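Microcompartments protein (Desulfitobacterium hafniense, PDB 3NWG) probably helps to build the protein shell of a bacterial microcompartment, with two BMC domains carried in tandem on a single chain. Local coordinates at residues T102-I105 with A106-I109; S56-A59 with G60-A64. One frame throughout, in Å; residues are numbered along the deposited sequence.

Contact 1 is at the start of a helix and contact 2 within one, in different BMC domains of the chain. Contact 2 (56-59 with 60-64) is the C-terminal half of helix 50-64 in the first domain, helical throughout and running to the helix's last residue, some 19 Å from the centre of the chain. Contact 1 (102-105 with 106-109) opens helix 105-117 in the second, just after strand 96-102, and its centre is about 7 Å from that of the chain. The two centres are about 20 Å apart and their nearest atoms about 10 Å, so they do not touch. Contact 1 faces the first domain's sheet through Ile105 and Ile109, whereas contact 2 packs within the first domain.

Contact 1: T102-I105 with A106-I109; sequences TFSI and ASLI
With chi1 at 68°, Thr102 sets OG1 between its own backbone N and carbonyl carbon, which directs it to the start of the helix, where it lies 3.2 Å from Ser107 OG; Ser107, at chi1 49°, holds its hydroxyl in the same staggered position and brings it back over the loop. There Ser107 OG lies 2.6 Å from Ser104 OG, so three hydroxyls gather round the first turn. Ser104 is the N-cap residue of helix 105-117, and its carbonyl is the polar centre of the turn. Thr102 OG1 donates to Ser104 O at 2.9 Å from one face of the carbonyl plane, while Leu108 N comes from the opposite face, at 3.0 Å and with an N-H...O angle of 157°. The second helical bond follows at once, Ile109 N to Ile105 O at 2.9 Å. Thr102 OG1 also rests 3.4 Å from Leu108 CB, at the base of a side chain that continues over Ser136 and Val138. A valine in place of Thr102 would probably cost Ser104 O the hydroxyl donor on one face of its plane and tie the end of the strand less firmly to the helix. The apolar side is carried by Ile105 and Ile109, one turn apart, whose side chains slant across each other with Ile105 CG2 3.8 Å from Ile109 CD1. Together they reach strands 4-10 and 42-48, where Leu7 and Ile43 meet Ile105 and Ile5 and Leu45 meet Ile109. The turn thus has two chemistries: hydroxyls and a doubly gripped carbonyl join strand 96-102 to the helix start, while branched aliphatic groups pack the helix against the sheet of the other BMC domain.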
ATOM      1  N   THR A 102      24.672  11.762   1.938  1.00 50.38           N
ATOM      2  CA  THR A 102      25.852  11.317   2.693  1.00 50.80           C
ATOM      3  C   THR A 102      25.851   9.797   2.874  1.00 51.37           C
ATOM      4  O   THR A 102      24.797   9.142   2.765  1.00 50.81           O
ATOM      5  CB  THR A 102      25.971  11.972   4.122  1.00 50.27           C
ATOM      6  OG1 THR A 102      24.913  11.499   4.958  1.00 50.32           O
ATOM      7  CG2 THR A 102      25.930  13.479   4.078  1.00 49.18           C
ATOM      8  N   PHE A 103      27.042   9.268   3.179  1.00 51.97           N
ATOM      9  CA  PHE A 103      27.290   7.843   3.359  1.00 52.68           C
ATOM     10  C   PHE A 103      26.838   7.275   4.719  1.00 52.13           C
ATOM     11  O   PHE A 103      26.743   6.056   4.883  1.00 52.48           O
ATOM     12  CB  PHE A 103      28.789   7.548   3.143  1.00 54.51           C
ATOM     13  CG  PHE A 103      29.212   7.517   1.689  1.00 55.30           C
ATOM     14  CD1 PHE A 103      28.736   6.521   0.827  1.00 55.21           C
ATOM     15  CD2 PHE A 103      30.104   8.465   1.191  1.00 57.07           C
ATOM     16  CE1 PHE A 103      29.123   6.479  -0.511  1.00 56.87           C
ATOM     17  CE2 PHE A 103      30.510   8.440  -0.171  1.00 58.00           C
ATOM     18  CZ  PHE A 103      30.013   7.439  -1.018  1.00 58.24           C
ATOM     19  N   SER A 104      26.566   8.154   5.687  1.00 51.14           N
ATOM     20  CA  SER A 104      26.172   7.729   7.035  1.00 49.78           C
ATOM     21  C   SER A 104      25.002   8.557   7.558  1.00 48.37           C
ATOM     22  O   SER A 104      24.858   9.735   7.211  1.00 47.32           O
ATOM     23  CB  SER A 104      27.352   7.852   7.996  1.00 50.40           C
ATOM     24  OG  SER A 104      27.359   9.116   8.649  1.00 49.30           O
ATOM     25  N   ILE A 105      24.191   7.942   8.417  1.00 47.59           N
ATOM     26  CA  ILE A 105      23.033   8.612   8.996  1.00 46.51           C
ATOM     27  C   ILE A 105      23.460   9.750   9.926  1.00 46.70           C
ATOM     28  O   ILE A 105      22.795  10.798   9.990  1.00 46.93           O
ATOM     29  CB  ILE A 105      22.126   7.610   9.738  1.00 46.46           C
ATOM     30  CG1 ILE A 105      21.484   6.635   8.742  1.00 46.15           C
ATOM     31  CG2 ILE A 105      21.062   8.339  10.569  1.00 45.57           C
ATOM     32  CD1 ILE A 105      20.826   5.409   9.361  1.00 45.34           C
ATOM     33  N   ALA A 106      24.568   9.556  10.639  1.00 46.82           N
ATOM     34  CA  ALA A 106      25.076  10.596  11.527  1.00 46.98           C
ATOM     35  C   ALA A 106      25.439  11.858  10.735  1.00 47.19           C
ATOM     36  O   ALA A 106      24.955  12.953  11.032  1.00 46.94           O
ATOM     37  CB  ALA A 106      26.270  10.094  12.325  1.00 47.77           C
ATOM     38  N   SER A 107      26.281  11.701   9.718  1.00 47.60           N
ATOM     39  CA  SER A 107      26.648  12.831   8.882  1.00 47.82           C
ATOM     40  C   SER A 107      25.412  13.459   8.253  1.00 46.79           C
ATOM     41  O   SER A 107      25.326  14.680   8.157  1.00 47.00           O
ATOM     42  CB  SER A 107      27.657  12.434   7.822  1.00 48.38           C
ATOM     43  OG  SER A 107      27.211  11.274   7.162  1.00 50.51           O
ATOM     44  N   LEU A 108      24.431  12.657   7.861  1.00 45.95           N
ATOM     45  CA  LEU A 108      23.211  13.282   7.365  1.00 45.59           C
ATOM     46  C   LEU A 108      22.526  14.158   8.425  1.00 45.41           C
ATOM     47  O   LEU A 108      22.147  15.292   8.132  1.00 45.77           O
ATOM     48  CB  LEU A 108      22.212  12.288   6.778  1.00 45.60           C
ATOM     49  CG  LEU A 108      21.177  13.161   6.057  1.00 46.21           C
ATOM     50  CD1 LEU A 108      21.646  13.521   4.643  1.00 46.71           C
ATOM     51  CD2 LEU A 108      19.788  12.587   6.084  1.00 45.38           C
ATOM     52  N   ILE A 109      22.368  13.647   9.645  1.00 44.87           N
ATOM     53  CA  ILE A 109      21.713  14.431  10.680  1.00 44.47           C
ATOM     54  C   ILE A 109      22.448  15.742  10.871  1.00 44.77           C
ATOM     55  O   ILE A 109      21.813  16.806  10.886  1.00 44.98           O
ATOM     56  CB  ILE A 109      21.613  13.667  12.002  1.00 44.86           C
ATOM     57  CG1 ILE A 109      20.528  12.591  11.894  1.00 45.75           C
ATOM     58  CG2 ILE A 109      21.288  14.607  13.160  1.00 43.83           C
ATOM     59  CD1 ILE A 109      20.759  11.418  12.844  1.00 47.88           C
TER

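Contact 2: S56-A59 with G60-A64; sequences SVTA and GKTMA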
ATOM      1  N   SER A  56      19.442   7.137  27.290  1.00 46.28           N
ATOM      2  CA  SER A  56      18.848   6.262  26.320  1.00 45.52           C
ATOM      3  C   SER A  56      19.925   5.648  25.413  1.00 44.82           C
ATOM      4  O   SER A  56      19.960   4.423  25.229  1.00 44.84           O
ATOM      5  CB  SER A  56      17.840   7.065  25.523  1.00 45.88           C
ATOM      6  OG  SER A  56      17.013   6.251  24.725  1.00 47.07           O
ATOM      7  N   VAL A  57      20.819   6.479  24.877  1.00 44.22           N
ATOM      8  CA  VAL A  57      21.911   5.968  24.024  1.00 43.75           C
ATOM      9  C   VAL A  57      22.878   5.018  24.768  1.00 44.02           C
ATOM     10  O   VAL A  57      23.216   3.949  24.250  1.00 44.06           O
ATOM     11  CB  VAL A  57      22.673   7.100  23.287  1.00 44.22           C
ATOM     12  CG1 VAL A  57      23.930   6.568  22.594  1.00 43.62           C
ATOM     13  CG2 VAL A  57      21.753   7.787  22.278  1.00 43.06           C
ATOM     14  N   THR A  58      23.293   5.384  25.981  1.00 44.17           N
ATOM     15  CA  THR A  58      24.110   4.493  26.802  1.00 44.03           C
ATOM     16  C   THR A  58      23.387   3.171  27.062  1.00 43.81           C
ATOM     17  O   THR A  58      24.000   2.099  26.982  1.00 44.51           O
ATOM     18  CB  THR A  58      24.539   5.147  28.128  1.00 45.00           C
ATOM     19  OG1 THR A  58      25.337   6.313  27.854  1.00 44.59           O
ATOM     20  CG2 THR A  58      25.354   4.151  28.993  1.00 44.74           C
ATOM     21  N   ALA A  59      22.085   3.237  27.332  1.00 42.97           N
ATOM     22  CA  ALA A  59      21.297   2.025  27.566  1.00 42.35           C
ATOM     23  C   ALA A  59      21.380   1.057  26.371  1.00 42.14           C
ATOM     24  O   ALA A  59      21.614  -0.145  26.549  1.00 41.92           O
ATOM     25  CB  ALA A  59      19.870   2.379  27.857  1.00 41.73           C
ATOM     26  N   GLY A  60      21.198   1.597  25.164  1.00 41.72           N
ATOM     27  CA  GLY A  60      21.222   0.793  23.945  1.00 41.36           C
ATOM     28  C   GLY A  60      22.607   0.242  23.707  1.00 41.75           C
ATOM     29  O   GLY A  60      22.764  -0.935  23.393  1.00 42.15           O
ATOM     30  N   LYS A  61      23.625   1.081  23.880  1.00 42.02           N
ATOM     31  CA  LYS A  61      25.019   0.616  23.760  1.00 43.05           C
ATOM     32  C   LYS A  61      25.309  -0.522  24.750  1.00 43.44           C
ATOM     33  O   LYS A  61      26.067  -1.451  24.437  1.00 43.78           O
ATOM     34  CB  LYS A  61      26.007   1.762  23.981  1.00 43.52           C
ATOM     35  CG  LYS A  61      26.057   2.801  22.856  1.00 44.91           C
ATOM     36  CD  LYS A  61      27.013   3.975  23.200  1.00 49.13           C
ATOM     37  CE  LYS A  61      28.486   3.495  23.233  1.00 53.26           C
ATOM     38  NZ  LYS A  61      29.500   4.600  23.221  1.00 57.24           N
ATOM     39  N   THR A  62      24.690  -0.436  25.934  1.00 42.89           N
ATOM     40  CA  THR A  62      24.812  -1.465  26.954  1.00 43.22           C
ATOM     41  C   THR A  62      24.228  -2.787  26.494  1.00 43.15           C
ATOM     42  O   THR A  62      24.893  -3.805  26.582  1.00 43.83           O
ATOM     43  CB  THR A  62      24.156  -1.042  28.284  1.00 43.00           C
ATOM     44  OG1 THR A  62      24.685   0.221  28.694  1.00 44.54           O
ATOM     45  CG2 THR A  62      24.450  -2.054  29.375  1.00 42.55           C
HETATM   46  N   MSE A  63      22.996  -2.776  26.005  1.00 42.97           N
HETATM   47  CA  MSE A  63      22.354  -4.006  25.568  1.00 44.21           C
HETATM   48  C   MSE A  63      23.005  -4.563  24.325  1.00 45.43           C
HETATM   49  O   MSE A  63      23.318  -5.747  24.279  1.00 46.58           O
HETATM   50  CB  MSE A  63      20.854  -3.831  25.344  1.00 43.94           C
HETATM   51  CG  MSE A  63      20.075  -3.468  26.612  1.00 44.73           C
HETATM   52 SE   MSE A  63      20.287  -4.688  28.122  0.60 45.66          SE
HETATM   53  CE  MSE A  63      19.904  -6.325  27.200  1.00 43.87           C
ATOM     54  N   ALA A  64      23.237  -3.707  23.337  1.00 45.94           N
ATOM     55  CA  ALA A  64      23.811  -4.137  22.070  1.00 47.31           C
ATOM     56  C   ALA A  64      25.315  -4.502  22.098  1.00 48.87           C
ATOM     57  O   ALA A  64      25.765  -5.304  21.292  1.00 49.94           O
ATOM     58  CB  ALA A  64      23.500  -3.126  20.982  1.00 46.96           C
TER
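Lys61 runs back along helix 50-64 over the residue one turn earlier, Val57. Its CB sits beside the backbone carbonyls of the preceding turn, 3.6 Å from Thr58 O, and CG then passes 3.4 Å from Val57 O, the same oxygen that receives Lys61 N at 2.9 Å in a nearly straight bond of 171°. CD moves on to the valine side chain, where it meets Val57 CG1 at 4.1 Å in a loose apolar contact. The chain bends at chi3 (68°), leading CE and NZ away from the turn, and NZ ends in a salt bridge with Asp71 on strand 68-74. Val57 itself touches both Asp71 and Ile73, so the aliphatic part of the lysine and the valine share one edge of the helix beside that strand. This is the helix-on-sheet layer of the BMC fold: helix 50-64 connects strand 42-48 to strand 68-74, and lies against the four-stranded antiparallel sheet with Val57 also reaching Val8 and Ala64 reaching Val10. Next to Lys61, Gly60 gives its N-H to Ser56 O at 3.1 Å, while Ser56 OG bonds to Met23 O of helix 13-26. On the outward side Thr62 grips the preceding turn twice. Its N-H bonds to Thr58 O at 2.8 Å, and its OG1, set beside its own backbone N, gives a hydrogen bond to that same oxygen at 2.6 Å. The hydroxyl arrives 40° above the carbonyl plane, the N-H from the opposite face. Thr58 OG1 is turned to Gln54 O instead, which leaves its methyl CG2 to face the Thr62 hydroxyl. Selenomethionine Met63 follows, its N bonded to Ala59 O at 3.0 Å and its side chain laid towards Glu18 and Ala22 of helix 13-26.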